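Local coordinates for protein exodeoxyribonuclease 10 (Escherichia coli, PDB 4FZZ) that degrades single-stranded and double-stranded DNA from the 3' end as a magnesium-dependent exonuclease, with higher affinity for single-stranded ends, at residues E95-M100 against E159-I164. Sequence-based numbering, arbitrary orientation.
With nucleotides of chain B.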
loop_
_atom_site.group_PDB
_atom_site.type_symbol
_atom_site.label_atom_id
_atom_site.label_comp_id
_atom_site.label_asym_id
_atom_site.label_seq_id
_atom_site.Cartn_x
_atom_site.Cartn_y
_atom_site.Cartn_z
ATOM N N GLU C 95 -6.338 -14.906 22.891
ATOM C CA GLU C 95 -5.979 -14.768 21.490
ATOM C C GLU C 95 -7.035 -13.939 20.758
ATOM O O GLU C 95 -8.209 -13.932 21.141
ATOM C CB GLU C 95 -5.821 -16.150 20.846
ATOM C CG GLU C 95 -4.836 -16.200 19.675
ATOM C CD GLU C 95 -3.385 -16.030 20.104
ATOM O OE1 GLU C 95 -2.971 -14.880 20.371
ATOM O OE2 GLU C 95 -2.649 -17.039 20.123
ATOM N N TRP C 96 -6.598 -13.198 19.744
ATOM C CA TRP C 96 -7.440 -12.190 19.106
ATOM C C TRP C 96 -7.898 -12.629 17.719
ATOM O O TRP C 96 -7.129 -13.215 16.948
ATOM C CB TRP C 96 -6.704 -10.850 19.017
ATOM C CG TRP C 96 -6.740 -10.038 20.293
ATOM C CD1 TRP C 96 -5.754 -9.943 21.235
ATOM C CD2 TRP C 96 -7.809 -9.191 20.746
ATOM N NE1 TRP C 96 -6.143 -9.098 22.246
ATOM C CE2 TRP C 96 -7.398 -8.621 21.971
ATOM C CE3 TRP C 96 -9.071 -8.860 20.237
ATOM C CZ2 TRP C 96 -8.200 -7.734 22.689
ATOM C CZ3 TRP C 96 -9.865 -7.975 20.949
ATOM C CH2 TRP C 96 -9.429 -7.429 22.165
ATOM N N ILE C 97 -9.167 -12.364 17.422
ATOM C CA ILE C 97 -9.697 -12.521 16.072
ATOM C C ILE C 97 -10.294 -11.211 15.588
ATOM O O ILE C 97 -11.146 -10.623 16.259
ATOM C CB ILE C 97 -10.779 -13.608 16.019
ATOM C CG1 ILE C 97 -10.136 -14.997 16.018
ATOM C CG2 ILE C 97 -11.679 -13.407 14.803
ATOM C CD1 ILE C 97 -10.971 -16.052 16.700
ATOM N N CYS C 98 -9.843 -10.755 14.426
ATOM C CA CYS C 98 -10.345 -9.515 13.865
ATOM C C CYS C 98 -11.292 -9.780 12.712
ATOM O O CYS C 98 -10.873 -10.250 11.659
ATOM C CB CYS C 98 -9.197 -8.629 13.394
ATOM S SG CYS C 98 -9.767 -7.141 12.548
ATOM N N THR C 99 -12.553 -9.403 12.889
ATOM C CA THR C 99 -13.577 -9.653 11.877
ATOM C C THR C 99 -13.406 -8.766 10.643
ATOM O O THR C 99 -13.909 -9.084 9.569
ATOM C CB THR C 99 -14.988 -9.447 12.439
ATOM O OG1 THR C 99 -15.043 -8.199 13.137
ATOM C CG2 THR C 99 -15.353 -10.576 13.388
ATOM N N MET C 100 -12.727 -7.636 10.806
ATOM C CA MET C 100 -12.448 -6.772 9.670
ATOM C C MET C 100 -11.529 -7.488 8.691
ATOM O O MET C 100 -11.803 -7.538 7.489
ATOM C CB MET C 100 -11.818 -5.451 10.122
ATOM C CG MET C 100 -11.580 -4.463 8.991
ATOM S SD MET C 100 -10.908 -2.892 9.559
ATOM C CE MET C 100 -9.234 -3.373 10.002
ATOM N N GLU C 159 -9.236 -21.294 15.692
ATOM C CA GLU C 159 -7.788 -21.297 15.475
ATOM C C GLU C 159 -7.409 -20.808 14.077
ATOM O O GLU C 159 -6.464 -20.036 13.915
ATOM C CB GLU C 159 -7.206 -22.692 15.732
ATOM C CG GLU C 159 -8.252 -23.809 15.785
ATOM C CD GLU C 159 -9.009 -23.842 17.101
ATOM O OE1 GLU C 159 -10.233 -24.102 17.080
ATOM O OE2 GLU C 159 -8.380 -23.601 18.157
ATOM N N GLN C 160 -8.158 -21.257 13.073
ATOM C CA GLN C 160 -7.994 -20.777 11.703
ATOM C C GLN C 160 -8.171 -19.264 11.622
ATOM O O GLN C 160 -7.443 -18.587 10.897
ATOM C CB GLN C 160 -9.005 -21.455 10.783
ATOM C CG GLN C 160 -8.514 -22.724 10.120
ATOM C CD GLN C 160 -9.541 -23.303 9.171
ATOM O OE1 GLN C 160 -10.616 -23.730 9.592
ATOM N NE2 GLN C 160 -9.236 -23.274 7.876
ATOM N N MET C 161 -9.162 -18.747 12.347
ATOM C CA MET C 161 -9.471 -17.318 12.334
ATOM C C MET C 161 -8.343 -16.479 12.934
ATOM O O MET C 161 -7.874 -15.530 12.311
ATOM C CB MET C 161 -10.796 -17.042 13.052
ATOM C CG MET C 161 -11.997 -17.725 12.415
ATOM S SD MET C 161 -13.596 -17.073 12.958
ATOM C CE MET C 161 -13.935 -18.103 14.384
ATOM N N ALA C 162 -7.882 -16.856 14.121
ATOM C CA ALA C 162 -6.746 -16.180 14.748
ATOM C C ALA C 162 -5.529 -16.154 13.831
ATOM O O ALA C 162 -4.966 -15.093 13.556
ATOM C CB ALA C 162 -6.398 -16.841 16.069
ATOM N N ASP C 163 -5.132 -17.331 13.354
ATOM C CA ASP C 163 -4.081 -17.441 12.346
ATOM C C ASP C 163 -4.247 -16.408 11.228
ATOM O O ASP C 163 -3.333 -15.631 10.966
ATOM C CB ASP C 163 -4.020 -18.863 11.774
ATOM C CG ASP C 163 -3.599 -19.899 12.815
ATOM O OD1 ASP C 163 -3.892 -19.707 14.015
ATOM O OD2 ASP C 163 -2.986 -20.917 12.429
ATOM N N ILE C 164 -5.429 -16.369 10.613
ATOM C CA ILE C 164 -5.729 -15.379 9.572
ATOM C C ILE C 164 -5.469 -13.964 10.077
ATOM O O ILE C 164 -4.664 -13.232 9.504
ATOM C CB ILE C 164 -7.199 -15.471 9.090
ATOM C CG1 ILE C 164 -7.404 -16.693 8.198
ATOM C CG2 ILE C 164 -7.598 -14.211 8.331
ATOM C CD1 ILE C 164 -8.827 -16.851 7.721
ATOM P P DG B 15 -13.142 0.704 4.710
ATOM O OP1 DG B 15 -13.587 -0.338 3.759
ATOM O OP2 DG B 15 -13.877 1.986 4.807
ATOM O "O5'" DG B 15 -13.025 -0.001 6.144
ATOM C "C5'" DG B 15 -13.539 0.616 7.308
ATOM C "C4'" DG B 15 -12.791 0.126 8.528
ATOM O "O4'" DG B 15 -11.372 0.364 8.362
ATOM C "C3'" DG B 15 -13.198 0.828 9.808
ATOM O "O3'" DG B 15 -14.222 0.063 10.448
ATOM C "C2'" DG B 15 -11.900 0.891 10.614
ATOM C "C1'" DG B 15 -10.813 0.923 9.535
ATOM N N9 DG B 15 -10.295 2.262 9.227
ATOM C C8 DG B 15 -10.963 3.288 8.586
ATOM N N7 DG B 15 -10.261 4.381 8.461
ATOM C C5 DG B 15 -9.042 4.063 9.051
ATOM C C6 DG B 15 -7.878 4.858 9.219
ATOM O O6 DG B 15 -7.686 6.028 8.847
ATOM N N1 DG B 15 -6.868 4.168 9.895
ATOM C C2 DG B 15 -6.969 2.868 10.349
ATOM N N2 DG B 15 -5.884 2.374 10.978
ATOM N N3 DG B 15 -8.056 2.108 10.186
ATOM C C4 DG B 15 -9.047 2.765 9.529
#
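Ile97 lays its CG1 branch against helix 158-165 at Met161 and Ala162, CG1 lying 3.7 Å from Met161 CB and 3.5 Å from Ala162 N. The strand is the outermost parallel one, 95-98, of the mixed sheet in this DEDDh-type exonuclease fold of the RNase H clan, and the axis of residues 159-164 crosses that of the strand at 77°, with a closest approach of 6.9 Å. With CG1 beside its own backbone N and anti to the carbonyl carbon (chi1 -78°), Ile97 also brings CD1 to 3.8 Å from Met161 CB. Met161 carries the apolar layer onward, its side chain reaching Leu147 and Met151 of helix 137-154 and Trp156. Cutting Ile97 back to an alanine would remove CG1, CG2 and CD1, and is likely to open a gap beside Met161 CB and the Ala162 backbone. Ala162 is small enough to let the backbones close in: its CA lies 4.9 Å from Ile97 CA and 3.7 Å from Trp96 O. The CB of Trp96 points away from the helix, and its side chain packs on Ala82 and Arg86 of helix 82-88. Just beyond the segment, Thr165 OG1 is hydrogen-bonded to both Cys98 N and Met161 O, tying the strand end to the helix. Beyond the strand, Met100 SD meets O4' of DG15 of chain B at 3.5 Å. At the solvent-exposed edge, Glu95 CG touches Ala162 CB at 4.0 Å.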